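Local structure of Peptide/nickel transport system substrate-binding protein (Listeria monocytogenes serotype 1/2a, 5KZT) at residues 274-279 with 446-451; 295-300 with 388-393; 367-372 with 418-423. The protein probably captures peptides outside the cell membrane as the OppA-type substrate-binding component of a peptide uptake system. All blocks are in the same frame, centred on the assembly; numbering follows the deposited sequence.

Contact 1 of 3, residues 274-279 with 446-451; sequences YIKFNQ and NRMSYS
Where strand 264-277 runs out of the mixed β-sheet, its last residues and the turn after it meet the loop 446-451, with Lys276, Met448 and Gln279 making most of the contact. Lys276 reaches the loop by its tip: NZ donates to Asn446 O at 2.9 Å, approaching from above the carbonyl plane, 38° out of it. The same ammonium forms a salt bridge with Asp413, a pairing that would be expected to keep it protonated in its buried setting. Met448 crosses the lysine chain at about a right angle, its CG 3.7 Å from Lys276 CE. Its SD lies beside the strand backbone, 3.6 Å from Phe277 N.

Past the strand's last residue a backbone bond takes over. Gln279 N donates to Met448 O over 2.8 Å, fairly straight at 159°, while the glutamine's CB and CG lie against that oxygen. Chi2 of -166° extends the chain at CD; the side chain lies beside that of Tyr450, pointing the same way, with NE2 at the edge of the ring, 4.0 Å from Tyr450 CD1.

The loop owes part of its shape to Asn446. Its OD1 accepts from Met448 N in an Asx turn, and its ND2 gives a bond to Tyr450 O at 2.9 Å, so one amide bridges two points of the loop backbone. Around this junction, Phe277 turns to helix 291-299, Met448 also touches Ile491 of strand 491-503, and Lys276 pairs through its backbone with Ser421 of strand 420-425.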
loop_
_atom_site.group_PDB
_atom_site.type_symbol
_atom_site.label_atom_id
_atom_site.label_comp_id
_atom_site.label_asym_id
_atom_site.label_seq_id
_atom_site.Cartn_x
_atom_site.Cartn_y
_atom_site.Cartn_z
ATOM N N TYR A 274 1.651 0.400 12.063
ATOM C CA TYR A 274 1.136 1.200 13.146
ATOM C C TYR A 274 -0.112 0.563 13.688
ATOM O O TYR A 274 -0.796 -0.184 12.988
ATOM C CB TYR A 274 0.857 2.635 12.709
ATOM C CG TYR A 274 0.023 2.776 11.451
ATOM C CD1 TYR A 274 0.640 2.815 10.205
ATOM C CD2 TYR A 274 -1.371 2.875 11.500
ATOM C CE1 TYR A 274 -0.085 2.948 9.037
ATOM C CE2 TYR A 274 -2.116 3.006 10.325
ATOM C CZ TYR A 274 -1.460 3.046 9.100
ATOM O OH TYR A 274 -2.141 3.165 7.917
ATOM N N ILE A 275 -0.399 0.900 14.937
ATOM C CA ILE A 275 -1.646 0.526 15.586
ATOM C C ILE A 275 -2.716 1.543 15.183
ATOM O O ILE A 275 -2.528 2.753 15.384
ATOM C CB ILE A 275 -1.524 0.540 17.129
ATOM C CG1 ILE A 275 -0.354 -0.321 17.617
ATOM C CG2 ILE A 275 -2.841 0.104 17.773
ATOM C CD1 ILE A 275 -0.509 -1.798 17.390
ATOM N N LYS A 276 -3.838 1.058 14.661
ATOM C CA LYS A 276 -5.039 1.876 14.479
ATOM C C LYS A 276 -6.010 1.754 15.658
ATOM O O LYS A 276 -6.338 0.656 16.095
ATOM C CB LYS A 276 -5.749 1.474 13.191
ATOM C CG LYS A 276 -4.974 1.822 11.934
ATOM C CD LYS A 276 -5.760 1.527 10.669
ATOM C CE LYS A 276 -6.828 2.560 10.407
ATOM N NZ LYS A 276 -7.444 2.295 9.096
ATOM N N PHE A 277 -6.501 2.889 16.137
ATOM C CA PHE A 277 -7.452 2.953 17.250
ATOM C C PHE A 277 -8.825 3.335 16.718
ATOM O O PHE A 277 -9.079 4.516 16.456
ATOM C CB PHE A 277 -6.993 4.019 18.239
ATOM C CG PHE A 277 -5.684 3.698 18.921
ATOM C CD1 PHE A 277 -5.580 2.600 19.775
ATOM C CD2 PHE A 277 -4.569 4.514 18.748
ATOM C CE1 PHE A 277 -4.377 2.306 20.414
ATOM C CE2 PHE A 277 -3.365 4.222 19.399
ATOM C CZ PHE A 277 -3.272 3.120 20.220
ATOM N N ASN A 278 -9.717 2.361 16.558
ATOM C CA ASN A 278 -11.072 2.663 16.092
ATOM C C ASN A 278 -11.872 3.277 17.226
ATOM O O ASN A 278 -12.083 2.644 18.267
ATOM C CB ASN A 278 -11.811 1.432 15.573
ATOM C CG ASN A 278 -13.139 1.775 14.934
ATOM O OD1 ASN A 278 -13.396 2.930 14.570
ATOM N ND2 ASN A 278 -14.015 0.779 14.823
ATOM N N GLN A 279 -12.340 4.491 16.991
ATOM C CA GLN A 279 -13.092 5.233 18.000
ATOM C C GLN A 279 -14.593 4.983 17.987
ATOM O O GLN A 279 -15.294 5.399 18.926
ATOM C CB GLN A 279 -12.820 6.723 17.849
ATOM C CG GLN A 279 -11.340 7.045 17.869
ATOM C CD GLN A 279 -11.044 8.514 18.047
ATOM O OE1 GLN A 279 -11.863 9.265 18.579
ATOM N NE2 GLN A 279 -9.847 8.930 17.641
ATOM N N ASN A 446 -8.975 6.253 6.585
ATOM C CA ASN A 446 -9.000 6.661 7.998
ATOM C C ASN A 446 -9.663 5.512 8.763
ATOM O O ASN A 446 -8.964 4.722 9.394
ATOM C CB ASN A 446 -9.739 8.000 8.147
ATOM C CG ASN A 446 -9.840 8.488 9.583
ATOM O OD1 ASN A 446 -10.045 7.722 10.527
ATOM N ND2 ASN A 446 -9.762 9.785 9.743
ATOM N N ARG A 447 -10.995 5.401 8.668
ATOM C CA ARG A 447 -11.755 4.278 9.241
ATOM C C ARG A 447 -11.548 4.087 10.741
ATOM O O ARG A 447 -11.566 2.973 11.251
ATOM C CB ARG A 447 -11.431 2.971 8.492
ATOM C CG ARG A 447 -11.598 3.053 6.991
ATOM C CD ARG A 447 -13.043 3.315 6.591
ATOM N NE ARG A 447 -13.159 3.463 5.139
ATOM C CZ ARG A 447 -14.233 3.900 4.479
ATOM N NH1 ARG A 447 -15.354 4.261 5.118
ATOM N NH2 ARG A 447 -14.174 3.990 3.151
ATOM N N MET A 448 -11.332 5.195 11.433
ATOM C CA MET A 448 -11.182 5.188 12.867
ATOM C C MET A 448 -12.163 6.146 13.525
ATOM O O MET A 448 -12.199 6.212 14.752
ATOM C CB MET A 448 -9.758 5.623 13.209
ATOM C CG MET A 448 -8.714 4.621 12.786
ATOM S SD MET A 448 -7.065 5.094 13.323
ATOM C CE MET A 448 -6.894 6.773 12.748
ATOM N N SER A 449 -12.953 6.872 12.723
ATOM C CA SER A 449 -13.694 8.051 13.185
ATOM C C SER A 449 -12.779 9.043 13.912
ATOM O O SER A 449 -13.167 9.672 14.901
ATOM C CB SER A 449 -14.920 7.655 14.022
ATOM O OG SER A 449 -15.834 6.900 13.245
ATOM N N TYR A 450 -11.558 9.181 13.398
ATOM C CA TYR A 450 -10.640 10.190 13.877
ATOM C C TYR A 450 -10.908 11.447 13.068
ATOM O O TYR A 450 -10.900 11.414 11.840
ATOM C CB TYR A 450 -9.188 9.765 13.709
ATOM C CG TYR A 450 -8.218 10.916 13.921
ATOM C CD1 TYR A 450 -8.036 11.478 15.179
ATOM C CD2 TYR A 450 -7.512 11.464 12.845
ATOM C CE1 TYR A 450 -7.162 12.526 15.366
ATOM C CE2 TYR A 450 -6.638 12.515 13.022
ATOM C CZ TYR A 450 -6.472 13.048 14.276
ATOM O OH TYR A 450 -5.605 14.099 14.431
ATOM N N SER A 451 -11.106 12.558 13.768
ATOM C CA SER A 451 -11.401 13.831 13.126
ATOM C C SER A 451 -10.766 14.947 13.921
ATOM O O SER A 451 -11.154 15.184 15.077
ATOM C CB SER A 451 -12.910 14.061 13.061
ATOM O OG SER A 451 -13.247 15.282 12.415
#

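Contact 2 of 3, residues 295-300 with 388-393; sequences KAIALA and DQLQKN
Ile297 of helix 291-299 and Ala300, near where that helix gives way to loop, meet Leu390 and Asn393 in the last turns of helix 377-393. It is a small helix-helix contact, burying 243 Å² in all, within the α/β framework of a periplasmic-binding-protein-type domain. Its residues are buried, and it combines an apolar patch with one side-chain-to-backbone hydrogen bond.

Along the first segment, Ile297 is the earliest residue to touch the partner helix. Its side chain crosses that of Leu390 at about a right angle. With CG2 anti to the backbone N, that methyl meets both leucine methyls, lying 3.9 Å from Leu390 CD2, while CD1 of the isoleucine lies slightly farther from the same pair. Leu390 CD2 also reaches the backbone of the first helix, 3.4 Å from Ile297 O, so the branched end of the leucine fits against both side chain and main chain. Phe420 of strand 420-425 and Leu397 of strand 397-404 touch both Ile297 and Leu390, extending the apolar patch to the sheet.

The chain then turns through Ala298 and Leu299, whose side chains face other parts of the fold, and comes to Ala300, where the backbones are nearest, with 6.0 Å between Ala300 CA and Leu390 CA. The alanine's CB packs on Leu390 CD2. Gln389 approaches the same residue, but its OE1 accepts from the backbone N of Asp302, just past the segment. Asn393 presents its amide to the alanine carbonyl: ND2 donates to Ala300 O across 3.0 Å, with that oxygen close to the amide plane and the N-H...O angle a bent 141°.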
loop_
_atom_site.group_PDB
_atom_site.type_symbol
_atom_site.label_atom_id
_atom_site.label_comp_id
_atom_site.label_asym_id
_atom_site.label_seq_id
_atom_site.Cartn_x
_atom_site.Cartn_y
_atom_site.Cartn_z
ATOM N N LYS A 295 -3.533 6.567 24.459
ATOM C CA LYS A 295 -2.178 6.873 24.934
ATOM C C LYS A 295 -1.611 5.722 25.771
ATOM O O LYS A 295 -0.431 5.412 25.665
ATOM C CB LYS A 295 -2.174 8.178 25.754
ATOM C CG LYS A 295 -0.788 8.630 26.199
ATOM C CD LYS A 295 -0.815 9.935 26.985
ATOM C CE LYS A 295 -1.008 11.158 26.093
ATOM N NZ LYS A 295 0.172 11.372 25.210
ATOM N N ALA A 296 -2.461 5.118 26.601
ATOM C CA ALA A 296 -2.047 4.004 27.470
ATOM C C ALA A 296 -1.554 2.822 26.642
ATOM O O ALA A 296 -0.446 2.320 26.872
ATOM C CB ALA A 296 -3.189 3.570 28.360
ATOM N N ILE A 297 -2.373 2.399 25.674
ATOM C CA ILE A 297 -2.004 1.299 24.769
ATOM C C ILE A 297 -0.735 1.687 23.976
ATOM O O ILE A 297 0.205 0.890 23.864
ATOM C CB ILE A 297 -3.158 0.962 23.781
ATOM C CG1 ILE A 297 -4.420 0.475 24.519
ATOM C CG2 ILE A 297 -2.724 -0.033 22.704
ATOM C CD1 ILE A 297 -4.285 -0.772 25.327
ATOM N N ALA A 298 -0.711 2.919 23.462
ATOM C CA ALA A 298 0.368 3.369 22.584
ATOM C C ALA A 298 1.734 3.295 23.248
ATOM O O ALA A 298 2.687 2.797 22.646
ATOM C CB ALA A 298 0.127 4.794 22.106
ATOM N N LEU A 299 1.805 3.805 24.472
ATOM C CA LEU A 299 3.064 3.953 25.179
ATOM C C LEU A 299 3.491 2.701 25.929
ATOM O O LEU A 299 4.591 2.678 26.485
ATOM C CB LEU A 299 2.997 5.144 26.125
ATOM C CG LEU A 299 2.702 6.511 25.514
ATOM C CD1 LEU A 299 2.730 7.544 26.627
ATOM C CD2 LEU A 299 3.680 6.892 24.422
ATOM N N ALA A 300 2.667 1.654 25.923
ATOM C CA ALA A 300 2.932 0.459 26.719
ATOM C C ALA A 300 3.584 -0.667 25.913
ATOM O O ALA A 300 3.720 -1.773 26.437
ATOM C CB ALA A 300 1.647 -0.035 27.368
ATOM N N ASP A 388 0.853 -9.743 25.334
ATOM C CA ASP A 388 1.763 -9.848 26.493
ATOM C C ASP A 388 2.138 -8.460 27.046
ATOM O O ASP A 388 2.015 -8.223 28.252
ATOM C CB ASP A 388 2.979 -10.767 26.148
ATOM C CG ASP A 388 4.372 -10.169 26.495
ATOM O OD1 ASP A 388 4.712 -10.098 27.704
ATOM O OD2 ASP A 388 5.156 -9.847 25.526
ATOM N N GLN A 389 2.527 -7.540 26.161
ATOM C CA GLN A 389 2.996 -6.214 26.561
ATOM C C GLN A 389 1.897 -5.401 27.238
ATOM O O GLN A 389 2.068 -4.885 28.354
ATOM C CB GLN A 389 3.526 -5.453 25.349
ATOM C CG GLN A 389 4.817 -6.028 24.785
ATOM C CD GLN A 389 6.048 -5.574 25.536
ATOM O OE1 GLN A 389 6.240 -4.383 25.773
ATOM N NE2 GLN A 389 6.899 -6.519 25.911
ATOM N N LEU A 390 0.753 -5.340 26.582
ATOM C CA LEU A 390 -0.352 -4.549 27.083
ATOM C C LEU A 390 -0.932 -5.141 28.379
ATOM O O LEU A 390 -1.175 -4.398 29.335
ATOM C CB LEU A 390 -1.424 -4.398 26.010
ATOM C CG LEU A 390 -0.974 -3.702 24.727
ATOM C CD1 LEU A 390 -2.099 -3.754 23.706
ATOM C CD2 LEU A 390 -0.494 -2.280 24.967
ATOM N N GLN A 391 -1.125 -6.463 28.428
ATOM C CA GLN A 391 -1.716 -7.088 29.627
ATOM C C GLN A 391 -0.817 -6.974 30.860
ATOM O O GLN A 391 -1.304 -6.625 31.949
ATOM C CB GLN A 391 -2.143 -8.531 29.358
ATOM C CG GLN A 391 -3.346 -8.604 28.413
ATOM C CD GLN A 391 -3.861 -10.004 28.118
ATOM O OE1 GLN A 391 -4.937 -10.150 27.549
ATOM N NE2 GLN A 391 -3.100 -11.034 28.484
ATOM N N LYS A 392 0.483 -7.216 30.703
ATOM C CA LYS A 392 1.388 -7.117 31.850
ATOM C C LYS A 392 1.529 -5.676 32.356
ATOM O O LYS A 392 1.686 -5.469 33.548
ATOM C CB LYS A 392 2.763 -7.724 31.550
ATOM C CG LYS A 392 3.727 -6.810 30.809
ATOM C CD LYS A 392 5.094 -7.446 30.638
ATOM C CE LYS A 392 6.016 -6.518 29.865
ATOM N NZ LYS A 392 7.161 -7.292 29.322
ATOM N N ASN A 393 1.483 -4.698 31.450
ATOM C CA ASN A 393 1.741 -3.289 31.792
ATOM C C ASN A 393 0.500 -2.509 32.272
ATOM O O ASN A 393 0.646 -1.561 33.039
ATOM C CB ASN A 393 2.392 -2.538 30.610
ATOM C CG ASN A 393 3.855 -2.942 30.372
ATOM O OD1 ASN A 393 4.567 -3.281 31.299
ATOM N ND2 ASN A 393 4.307 -2.859 29.125
#

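Contact 3 of 3, residues 367-372 with 418-423; sequences ITVEFT and YDFSMS
Phe371 and Phe420 form the apolar centre, on one face of two neighbouring parallel strands. Their rings make a T-shaped (edge-to-face) pair with centroids 4.8 Å apart and planes at 61°; Phe371 CD1 sits over the centre of the Phe420 ring. Phe420 CG lies between its backbone N and carbonyl carbon (chi1 69°), and the ring beyond it comes nearer the neighbouring strand. Val369 adds a methyl, CG2, 3.4 Å from Phe420 CE1, and Phe371 CZ touches Met422 CB beyond the aromatic pair.

Backbone bonds join the two strands that carry this cluster. Thr372 N donates to Phe420 O, and Thr372 O accepts from Met422 N at 2.9 Å; the preceding bond, from Phe420 N to Glu370 O, is weak at 3.5 Å.

At the polar edge, Asp419 substitutes a side-chain acceptor for a backbone one: its OD2 takes the Glu370 N-H by the anti lone pair at 2.9 Å and an almost straight 171°. A water joins Asp419 N, Glu370 O, Glu370 OE1 and Thr372 OG1. Arg281 forms salt bridges with both Asp419 and Glu370, probably easing the repulsion between the two carboxylates. Helix 377-393 packs on the phenylalanine face and leads to strand 397-404, parallel on the other side of 367-374: a beta-alpha-beta crossover in a mixed sheet, as in the α/β domains of periplasmic-binding-protein-type folds.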
loop_
_atom_site.group_PDB
_atom_site.type_symbol
_atom_site.label_atom_id
_atom_site.label_comp_id
_atom_site.label_asym_id
_atom_site.label_seq_id
_atom_site.Cartn_x
_atom_site.Cartn_y
_atom_site.Cartn_z
ATOM N N ILE A 367 -11.216 -3.359 31.162
ATOM C CA ILE A 367 -11.582 -3.151 29.751
ATOM C C ILE A 367 -11.149 -4.405 29.000
ATOM O O ILE A 367 -10.038 -4.897 29.228
ATOM C CB ILE A 367 -10.875 -1.903 29.155
ATOM C CG1 ILE A 367 -11.562 -0.611 29.618
ATOM C CG2 ILE A 367 -10.849 -1.939 27.623
ATOM C CD1 ILE A 367 -10.779 0.663 29.349
ATOM N N THR A 368 -12.035 -4.926 28.140
ATOM C CA THR A 368 -11.685 -5.941 27.118
ATOM C C THR A 368 -11.725 -5.304 25.746
ATOM O O THR A 368 -12.690 -4.629 25.414
ATOM C CB THR A 368 -12.670 -7.131 27.123
ATOM O OG1 THR A 368 -12.669 -7.737 28.417
ATOM C CG2 THR A 368 -12.275 -8.196 26.081
ATOM N N VAL A 369 -10.676 -5.507 24.954
ATOM C CA VAL A 369 -10.678 -5.098 23.559
ATOM C C VAL A 369 -10.062 -6.182 22.705
ATOM O O VAL A 369 -9.209 -6.935 23.173
ATOM C CB VAL A 369 -9.934 -3.758 23.319
ATOM C CG1 VAL A 369 -10.787 -2.589 23.800
ATOM C CG2 VAL A 369 -8.546 -3.753 23.953
ATOM N N GLU A 370 -10.490 -6.231 21.439
ATOM C CA GLU A 370 -10.015 -7.218 20.476
ATOM C C GLU A 370 -8.987 -6.575 19.541
ATOM O O GLU A 370 -9.255 -5.523 18.954
ATOM C CB GLU A 370 -11.227 -7.790 19.734
ATOM C CG GLU A 370 -11.045 -8.396 18.345
ATOM C CD GLU A 370 -12.386 -8.373 17.587
ATOM O OE1 GLU A 370 -12.641 -7.458 16.706
ATOM O OE2 GLU A 370 -13.207 -9.258 17.927
ATOM N N PHE A 371 -7.819 -7.212 19.426
ATOM C CA PHE A 371 -6.745 -6.753 18.562
ATOM C C PHE A 371 -6.787 -7.555 17.253
ATOM O O PHE A 371 -6.656 -8.786 17.279
ATOM C CB PHE A 371 -5.403 -6.950 19.266
ATOM C CG PHE A 371 -4.244 -6.368 18.520
ATOM C CD1 PHE A 371 -4.182 -5.005 18.262
ATOM C CD2 PHE A 371 -3.220 -7.180 18.054
ATOM C CE1 PHE A 371 -3.112 -4.460 17.556
ATOM C CE2 PHE A 371 -2.152 -6.644 17.340
ATOM C CZ PHE A 371 -2.094 -5.279 17.094
ATOM N N THR A 372 -6.960 -6.869 16.123
ATOM C CA THR A 372 -6.944 -7.536 14.818
ATOM C C THR A 372 -5.580 -7.460 14.107
ATOM O O THR A 372 -4.996 -6.387 13.963
ATOM C CB THR A 372 -8.040 -6.996 13.890
ATOM O OG1 THR A 372 -9.319 -7.242 14.474
ATOM C CG2 THR A 372 -8.013 -7.690 12.538
ATOM N N TYR A 418 -13.949 -3.364 14.077
ATOM C CA TYR A 418 -12.732 -3.742 14.799
ATOM C C TYR A 418 -12.570 -2.763 15.972
ATOM O O TYR A 418 -13.233 -1.720 16.008
ATOM C CB TYR A 418 -11.498 -3.736 13.855
ATOM C CG TYR A 418 -10.979 -2.367 13.474
ATOM C CD1 TYR A 418 -11.601 -1.633 12.466
ATOM C CD2 TYR A 418 -9.863 -1.807 14.111
ATOM C CE1 TYR A 418 -11.174 -0.350 12.126
ATOM C CE2 TYR A 418 -9.387 -0.544 13.738
ATOM C CZ TYR A 418 -10.054 0.176 12.743
ATOM O OH TYR A 418 -9.642 1.424 12.379
ATOM N N ASP A 419 -11.743 -3.107 16.953
ATOM C CA ASP A 419 -11.453 -2.199 18.065
ATOM C C ASP A 419 -10.126 -1.484 17.832
ATOM O O ASP A 419 -10.043 -0.251 17.807
ATOM C CB ASP A 419 -11.384 -2.961 19.386
ATOM C CG ASP A 419 -12.690 -3.589 19.783
ATOM O OD1 ASP A 419 -13.772 -3.168 19.307
ATOM O OD2 ASP A 419 -12.627 -4.516 20.618
ATOM N N PHE A 420 -9.083 -2.283 17.686
ATOM C CA PHE A 420 -7.778 -1.800 17.291
ATOM C C PHE A 420 -7.072 -2.882 16.493
ATOM O O PHE A 420 -7.443 -4.058 16.585
ATOM C CB PHE A 420 -6.963 -1.194 18.456
ATOM C CG PHE A 420 -6.471 -2.163 19.518
ATOM C CD1 PHE A 420 -7.256 -3.175 20.033
ATOM C CD2 PHE A 420 -5.206 -1.981 20.068
ATOM C CE1 PHE A 420 -6.774 -4.021 21.034
ATOM C CE2 PHE A 420 -4.722 -2.816 21.073
ATOM C CZ PHE A 420 -5.509 -3.835 21.559
ATOM N N SER A 421 -6.084 -2.475 15.697
ATOM C CA SER A 421 -5.495 -3.375 14.722
ATOM C C SER A 421 -4.074 -3.005 14.380
ATOM O O SER A 421 -3.634 -1.879 14.630
ATOM C CB SER A 421 -6.336 -3.361 13.439
ATOM O OG SER A 421 -6.214 -2.118 12.737
ATOM N N MET A 422 -3.371 -3.975 13.814
ATOM C CA MET A 422 -2.024 -3.781 13.291
ATOM C C MET A 422 -2.213 -3.480 11.816
ATOM O O MET A 422 -2.696 -4.336 11.074
ATOM C CB MET A 422 -1.210 -5.054 13.450
ATOM C CG MET A 422 0.170 -5.000 12.809
ATOM S SD MET A 422 1.307 -3.966 13.763
ATOM C CE MET A 422 1.699 -5.106 15.062
ATOM N N SER A 423 -1.855 -2.282 11.389
ATOM C CA SER A 423 -1.952 -1.941 9.964
ATOM C C SER A 423 -0.658 -1.401 9.451
ATOM O O SER A 423 0.223 -1.070 10.213
ATOM C CB SER A 423 -3.066 -0.952 9.738
ATOM O OG SER A 423 -4.259 -1.420 10.384
HETATM O O HOH W 1 -10.347 -5.663 16.420
#

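Overall arrangement
The three contacts lie on the same side of the chain's centre. Contacts 1 and 3 have centres about 11 Å apart and share a sheet, since strands 264-277 and 420-425 are neighbours in it. Contact 2 lies about 13 Å from the centre of contact 3 and 18 Å from that of contact 1; its helices pack on the face of the sheet that carries Phe420, and Ile297 meets Phe277 of contact 1. Along the chain, contacts 2 and 3 are both nested within the loop closed by contact 1, and their segments alternate. Sequence-distant pieces are thus interleaved into one continuous helix-and-sheet body.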